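Local coordinates for protein plasma serine protease inhibitor (Homo sapiens, PDB 3DY0) that inhibits serine proteases of blood plasma and other body fluids in a heparin-dependent manner, ending locked in a highly stable inactive complex with its target, at residues Ala159-Trp173 with Ser322-Phe336. Residues are numbered along the deposited sequence; the frame is centred on the assembly and turned at random. Where two conformers were deposited one is given.
Sequences AVVIMVNYIFFKAKW and SGTRAAAATGTIFTF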
loop_
_atom_site.group_PDB
_atom_site.type_symbol
_atom_site.label_atom_id
_atom_site.label_comp_id
_atom_site.label_asym_id
_atom_site.label_seq_id
_atom_site.Cartn_x
_atom_site.Cartn_y
_atom_site.Cartn_z
ATOM N N ALA A 159 -7.747 -13.984 19.517
ATOM C CA ALA A 159 -8.378 -13.365 18.357
ATOM C C ALA A 159 -9.803 -13.879 18.168
ATOM O O ALA A 159 -10.081 -15.067 18.356
ATOM C CB ALA A 159 -7.548 -13.637 17.105
ATOM N N VAL A 160 -10.705 -12.978 17.794
ATOM C CA VAL A 160 -12.100 -13.341 17.583
ATOM C C VAL A 160 -12.551 -12.997 16.167
ATOM O O VAL A 160 -13.466 -13.618 15.626
ATOM C CB VAL A 160 -13.017 -12.628 18.598
ATOM C CG1 VAL A 160 -12.644 -13.049 20.009
ATOM C CG2 VAL A 160 -12.901 -11.120 18.447
ATOM N N VAL A 161 -11.900 -12.002 15.573
ATOM C CA VAL A 161 -12.219 -11.571 14.220
ATOM C C VAL A 161 -10.968 -11.027 13.552
ATOM O O VAL A 161 -10.163 -10.353 14.190
ATOM C CB VAL A 161 -13.260 -10.415 14.200
ATOM C CG1 VAL A 161 -13.558 -10.009 12.757
ATOM C CG2 VAL A 161 -14.540 -10.832 14.919
ATOM N N ILE A 162 -10.799 -11.338 12.276
ATOM C CA ILE A 162 -9.682 -10.795 11.516
ATOM C C ILE A 162 -10.262 -10.313 10.201
ATOM O O ILE A 162 -10.888 -11.076 9.460
ATOM C CB ILE A 162 -8.565 -11.833 11.244
ATOM C CG1 ILE A 162 -7.912 -12.242 12.569
ATOM C CG2 ILE A 162 -7.509 -11.219 10.308
ATOM C CD1 ILE A 162 -6.703 -13.159 12.420
ATOM N N MET A 163 -10.076 -9.024 9.933
ATOM C CA MET A 163 -10.571 -8.409 8.710
ATOM C C MET A 163 -9.396 -8.315 7.759
ATOM O O MET A 163 -8.342 -7.795 8.122
ATOM C CB MET A 163 -11.125 -7.019 9.017
ATOM C CG MET A 163 -11.641 -6.276 7.803
ATOM S SD MET A 163 -12.483 -4.769 8.308
ATOM C CE MET A 163 -11.102 -3.829 8.966
ATOM N N VAL A 164 -9.584 -8.823 6.550
ATOM C CA VAL A 164 -8.516 -8.835 5.562
ATOM C C VAL A 164 -8.801 -8.058 4.292
ATOM O O VAL A 164 -9.912 -8.086 3.764
ATOM C CB VAL A 164 -8.192 -10.292 5.138
ATOM C CG1 VAL A 164 -7.164 -10.306 4.002
ATOM C CG2 VAL A 164 -7.695 -11.085 6.337
ATOM N N ASN A 165 -7.788 -7.335 3.830
ATOM C CA ASN A 165 -7.870 -6.647 2.552
ATOM C C ASN A 165 -6.645 -7.125 1.801
ATOM O O ASN A 165 -5.580 -7.310 2.390
ATOM C CB ASN A 165 -7.795 -5.125 2.653
ATOM C CG ASN A 165 -7.569 -4.480 1.285
ATOM O OD1 ASN A 165 -6.432 -4.309 0.845
ATOM N ND2 ASN A 165 -8.656 -4.161 0.592
ATOM N N TYR A 166 -6.804 -7.351 0.506
ATOM C CA TYR A 166 -5.684 -7.780 -0.316
ATOM C C TYR A 166 -5.726 -7.013 -1.618
ATOM O O TYR A 166 -6.783 -6.544 -2.046
ATOM C CB TYR A 166 -5.769 -9.280 -0.615
ATOM C CG TYR A 166 -6.965 -9.669 -1.457
ATOM C CD1 TYR A 166 -6.953 -9.508 -2.844
ATOM C CD2 TYR A 166 -8.129 -10.147 -0.860
ATOM C CE1 TYR A 166 -8.073 -9.811 -3.612
ATOM C CE2 TYR A 166 -9.251 -10.452 -1.617
ATOM C CZ TYR A 166 -9.217 -10.281 -2.990
ATOM O OH TYR A 166 -10.337 -10.565 -3.738
ATOM N N ILE A 167 -4.562 -6.875 -2.234
ATOM C CA ILE A 167 -4.457 -6.211 -3.519
ATOM C C ILE A 167 -3.380 -6.939 -4.315
ATOM O O ILE A 167 -2.337 -7.323 -3.772
ATOM C CB ILE A 167 -4.105 -4.700 -3.363
ATOM C CG1 ILE A 167 -3.993 -4.047 -4.745
ATOM C CG2 ILE A 167 -2.815 -4.534 -2.566
ATOM C CD1 ILE A 167 -3.828 -2.532 -4.705
ATOM N N PHE A 168 -3.658 -7.172 -5.592
ATOM C CA PHE A 168 -2.703 -7.838 -6.471
ATOM C C PHE A 168 -2.615 -7.072 -7.784
ATOM O O PHE A 168 -3.637 -6.774 -8.407
ATOM C CB PHE A 168 -3.121 -9.280 -6.769
ATOM C CG PHE A 168 -2.204 -9.972 -7.740
ATOM C CD1 PHE A 168 -0.974 -10.470 -7.320
ATOM C CD2 PHE A 168 -2.544 -10.072 -9.084
ATOM C CE1 PHE A 168 -0.093 -11.054 -8.228
ATOM C CE2 PHE A 168 -1.666 -10.656 -10.001
ATOM C CZ PHE A 168 -0.440 -11.145 -9.569
ATOM N N PHE A 169 -1.388 -6.766 -8.198
ATOM C CA PHE A 169 -1.140 -6.026 -9.430
ATOM C C PHE A 169 -0.067 -6.701 -10.274
ATOM O O PHE A 169 0.996 -7.071 -9.778
ATOM C CB PHE A 169 -0.710 -4.591 -9.080
ATOM C CG PHE A 169 -0.224 -3.780 -10.253
ATOM C CD1 PHE A 169 1.130 -3.740 -10.579
ATOM C CD2 PHE A 169 -1.116 -3.022 -11.007
ATOM C CE1 PHE A 169 1.590 -2.953 -11.638
ATOM C CE2 PHE A 169 -0.663 -2.233 -12.069
ATOM C CZ PHE A 169 0.688 -2.198 -12.383
ATOM N N LYS A 170 -0.358 -6.876 -11.557
ATOM C CA LYS A 170 0.613 -7.464 -12.467
ATOM C C LYS A 170 0.414 -6.810 -13.815
ATOM O O LYS A 170 -0.691 -6.805 -14.350
ATOM C CB LYS A 170 0.429 -8.976 -12.600
ATOM C CG LYS A 170 1.399 -9.593 -13.606
ATOM C CD LYS A 170 1.257 -11.103 -13.703
ATOM C CE LYS A 170 2.144 -11.655 -14.810
ATOM N NZ LYS A 170 1.962 -13.123 -14.984
ATOM N N ALA A 171 1.482 -6.244 -14.356
ATOM C CA ALA A 171 1.391 -5.594 -15.650
ATOM C C ALA A 171 2.716 -5.627 -16.383
ATOM O O ALA A 171 3.781 -5.647 -15.772
ATOM C CB ALA A 171 0.943 -4.153 -15.469
ATOM N N LYS A 172 2.638 -5.651 -17.707
ATOM C CA LYS A 172 3.827 -5.618 -18.535
ATOM C C LYS A 172 4.079 -4.147 -18.804
ATOM O O LYS A 172 3.139 -3.349 -18.817
ATOM C CB LYS A 172 3.573 -6.310 -19.876
ATOM C CG LYS A 172 3.251 -7.784 -19.782
ATOM C CD LYS A 172 2.865 -8.319 -21.150
ATOM C CE LYS A 172 2.634 -9.823 -21.109
ATOM N NZ LYS A 172 2.202 -10.336 -22.440
ATOM N N TRP A 173 5.340 -3.778 -19.004
ATOM C CA TRP A 173 5.643 -2.391 -19.340
ATOM C C TRP A 173 5.041 -2.215 -20.727
ATOM O O TRP A 173 4.923 -3.187 -21.472
ATOM C CB TRP A 173 7.150 -2.163 -19.457
ATOM C CG TRP A 173 7.914 -2.279 -18.186
ATOM C CD1 TRP A 173 8.906 -3.172 -17.908
ATOM C CD2 TRP A 173 7.785 -1.445 -17.029
ATOM N NE1 TRP A 173 9.404 -2.948 -16.647
ATOM C CE2 TRP A 173 8.733 -1.895 -16.084
ATOM C CE3 TRP A 173 6.959 -0.363 -16.697
ATOM C CZ2 TRP A 173 8.882 -1.299 -14.825
ATOM C CZ3 TRP A 173 7.108 0.234 -15.444
ATOM C CH2 TRP A 173 8.061 -0.240 -14.525
ATOM N N SER A 322 10.464 -7.140 -18.104
ATOM C CA SER A 322 9.139 -7.318 -18.689
ATOM C C SER A 322 8.042 -6.459 -18.067
ATOM O O SER A 322 7.105 -6.058 -18.755
ATOM C CB SER A 322 8.722 -8.789 -18.614
ATOM O OG SER A 322 8.458 -9.174 -17.278
ATOM N N GLY A 323 8.145 -6.179 -16.773
ATOM C CA GLY A 323 7.117 -5.375 -16.141
ATOM C C GLY A 323 7.231 -5.321 -14.636
ATOM O O GLY A 323 8.330 -5.245 -14.092
ATOM N N THR A 324 6.083 -5.375 -13.970
ATOM C CA THR A 324 6.025 -5.301 -12.516
ATOM C C THR A 324 4.923 -6.164 -11.917
ATOM O O THR A 324 3.841 -6.287 -12.482
ATOM C CB THR A 324 5.765 -3.836 -12.058
ATOM O OG1 THR A 324 6.863 -3.006 -12.452
ATOM C CG2 THR A 324 5.576 -3.755 -10.538
ATOM N N ARG A 325 5.226 -6.786 -10.785
ATOM C CA ARG A 325 4.233 -7.548 -10.039
ATOM C C ARG A 325 4.317 -6.927 -8.655
ATOM O O ARG A 325 5.414 -6.699 -8.141
ATOM C CB ARG A 325 4.573 -9.040 -9.943
ATOM C CG ARG A 325 4.160 -9.863 -11.150
ATOM C CD ARG A 325 5.122 -9.647 -12.291
ATOM N NE ARG A 325 6.481 -9.963 -11.867
ATOM C CZ ARG A 325 7.573 -9.639 -12.547
ATOM N NH1 ARG A 325 8.766 -9.971 -12.073
ATOM N NH2 ARG A 325 7.471 -8.980 -13.695
ATOM N N ALA A 326 3.166 -6.619 -8.074
ATOM C CA ALA A 326 3.125 -6.031 -6.741
ATOM C C ALA A 326 1.895 -6.559 -6.030
ATOM O O ALA A 326 0.851 -6.780 -6.645
ATOM C CB ALA A 326 3.071 -4.506 -6.821
ATOM N N ALA A 327 2.013 -6.760 -4.728
ATOM C CA ALA A 327 0.884 -7.263 -3.972
ATOM C C ALA A 327 1.015 -6.842 -2.530
ATOM O O ALA A 327 2.096 -6.497 -2.072
ATOM C CB ALA A 327 0.828 -8.779 -4.061
ATOM N N ALA A 328 -0.101 -6.866 -1.817
ATOM C CA ALA A 328 -0.094 -6.500 -0.414
ATOM C C ALA A 328 -1.366 -6.992 0.251
ATOM O O ALA A 328 -2.354 -7.308 -0.414
ATOM C CB ALA A 328 0.017 -4.979 -0.262
ATOM N N ALA A 329 -1.324 -7.069 1.574
ATOM C CA ALA A 329 -2.487 -7.476 2.336
ATOM C C ALA A 329 -2.392 -6.804 3.692
ATOM O O ALA A 329 -1.293 -6.542 4.193
ATOM C CB ALA A 329 -2.534 -8.999 2.495
ATOM N N THR A 330 -3.548 -6.502 4.267
ATOM C CA THR A 330 -3.618 -5.873 5.577
ATOM C C THR A 330 -4.560 -6.730 6.412
ATOM O O THR A 330 -5.679 -7.018 5.989
ATOM C CB THR A 330 -4.181 -4.439 5.482
ATOM O OG1 THR A 330 -3.351 -3.659 4.614
ATOM C CG2 THR A 330 -4.222 -3.783 6.856
ATOM N N GLY A 331 -4.084 -7.163 7.576
ATOM C CA GLY A 331 -4.905 -7.978 8.452
ATOM C C GLY A 331 -5.171 -7.222 9.734
ATOM O O GLY A 331 -4.243 -6.922 10.488
ATOM N N THR A 332 -6.436 -6.888 9.972
ATOM C CA THR A 332 -6.825 -6.161 11.174
ATOM C C THR A 332 -7.383 -7.188 12.152
ATOM O O THR A 332 -8.419 -7.804 11.901
ATOM C CB THR A 332 -7.879 -5.092 10.845
ATOM O OG1 THR A 332 -7.322 -4.156 9.910
ATOM C CG2 THR A 332 -8.299 -4.350 12.096
ATOM N N ILE A 333 -6.674 -7.373 13.263
ATOM C CA ILE A 333 -7.047 -8.369 14.260
ATOM C C ILE A 333 -7.803 -7.810 15.464
ATOM O O ILE A 333 -7.334 -6.883 16.122
ATOM C CB ILE A 333 -5.785 -9.108 14.749
ATOM C CG1 ILE A 333 -5.006 -9.646 13.541
ATOM C CG2 ILE A 333 -6.172 -10.242 15.698
ATOM C CD1 ILE A 333 -3.693 -10.341 13.894
ATOM N N PHE A 334 -8.974 -8.387 15.740
ATOM C CA PHE A 334 -9.809 -7.971 16.869
ATOM C C PHE A 334 -9.746 -9.008 17.982
ATOM O O PHE A 334 -9.740 -10.208 17.715
ATOM C CB PHE A 334 -11.276 -7.825 16.457
ATOM C CG PHE A 334 -11.515 -6.818 15.370
ATOM C CD1 PHE A 334 -11.270 -7.142 14.043
ATOM C CD2 PHE A 334 -12.010 -5.555 15.675
ATOM C CE1 PHE A 334 -11.516 -6.220 13.030
ATOM C CE2 PHE A 334 -12.258 -4.623 14.668
ATOM C CZ PHE A 334 -12.012 -4.958 13.343
ATOM N N THR A 335 -9.714 -8.534 19.225
ATOM C CA THR A 335 -9.675 -9.413 20.393
ATOM C C THR A 335 -10.685 -8.941 21.435
ATOM O O THR A 335 -11.165 -7.808 21.376
ATOM C CB THR A 335 -8.277 -9.422 21.055
ATOM O OG1 THR A 335 -7.942 -8.099 21.493
ATOM C CG2 THR A 335 -7.225 -9.910 20.077
ATOM N N PHE A 336 -11.011 -9.819 22.382
ATOM C CA PHE A 336 -11.941 -9.483 23.457
ATOM C C PHE A 336 -11.190 -9.336 24.776
ATOM O O PHE A 336 -9.958 -9.553 24.787
ATOM C CB PHE A 336 -13.020 -10.561 23.623
ATOM C CG PHE A 336 -14.078 -10.546 22.556
ATOM C CD1 PHE A 336 -14.444 -9.360 21.930
ATOM C CD2 PHE A 336 -14.738 -11.720 22.205
ATOM C CE1 PHE A 336 -15.453 -9.341 20.969
ATOM C CE2 PHE A 336 -15.748 -11.712 21.247
ATOM C CZ PHE A 336 -16.107 -10.521 20.627
ATOM O OXT PHE A 336 -11.849 -9.012 25.787
HETATM O O HOH W 1 -7.844 -5.018 7.242
HETATM O O HOH W 2 5.153 -8.423 -15.350
#
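Trp173 N donates to Ser322 O and, at the far end, Val160 N to Phe334 O; backbone hydrogen bonds run unbroken between these ends of antiparallel strands 159-172 and 323-335. Val160 and Val161 both face Phe334, a classic beta bulge: Phe334 N reaches Val161 O at 2.8 Å. Beyond it, Val160 CG2 sits over the Phe336 ring face. Two carbonyls take a second donor from water: Met163 O, whose water also bonds Thr332 OG1, and Ala171 O, whose water accepts from Arg325 NH2 at 2.9 Å. Arg325 CG lies 3.7 Å from Lys170 CG; bends beyond it carry the guanidinium to that water, Glu318 and Asp320. At Gly323 a side chain would collide with Ala171 O and Lys172 CA; its CA makes a CH-pi contact over the Trp173 ring, whose NE1 donates to Asp320 O. Strand 323-335 is the cleaved reactive-centre loop inserted into sheet A. Small methyls suit its hinge residues Ala326-Ala329: Ala329 meets helix 129-143, Ala326 an aromatic side chain of the bound peptide. Buried Asn165 bonds Ser35 through OD1 and Asn95 through ND2; Thr330 OG1 bonds Ser35 and His313. Strands 90-99 and 307-319 flank the pair; helix 33-45 packs against the Asn165 face, helix 129-143 against the Tyr166 face.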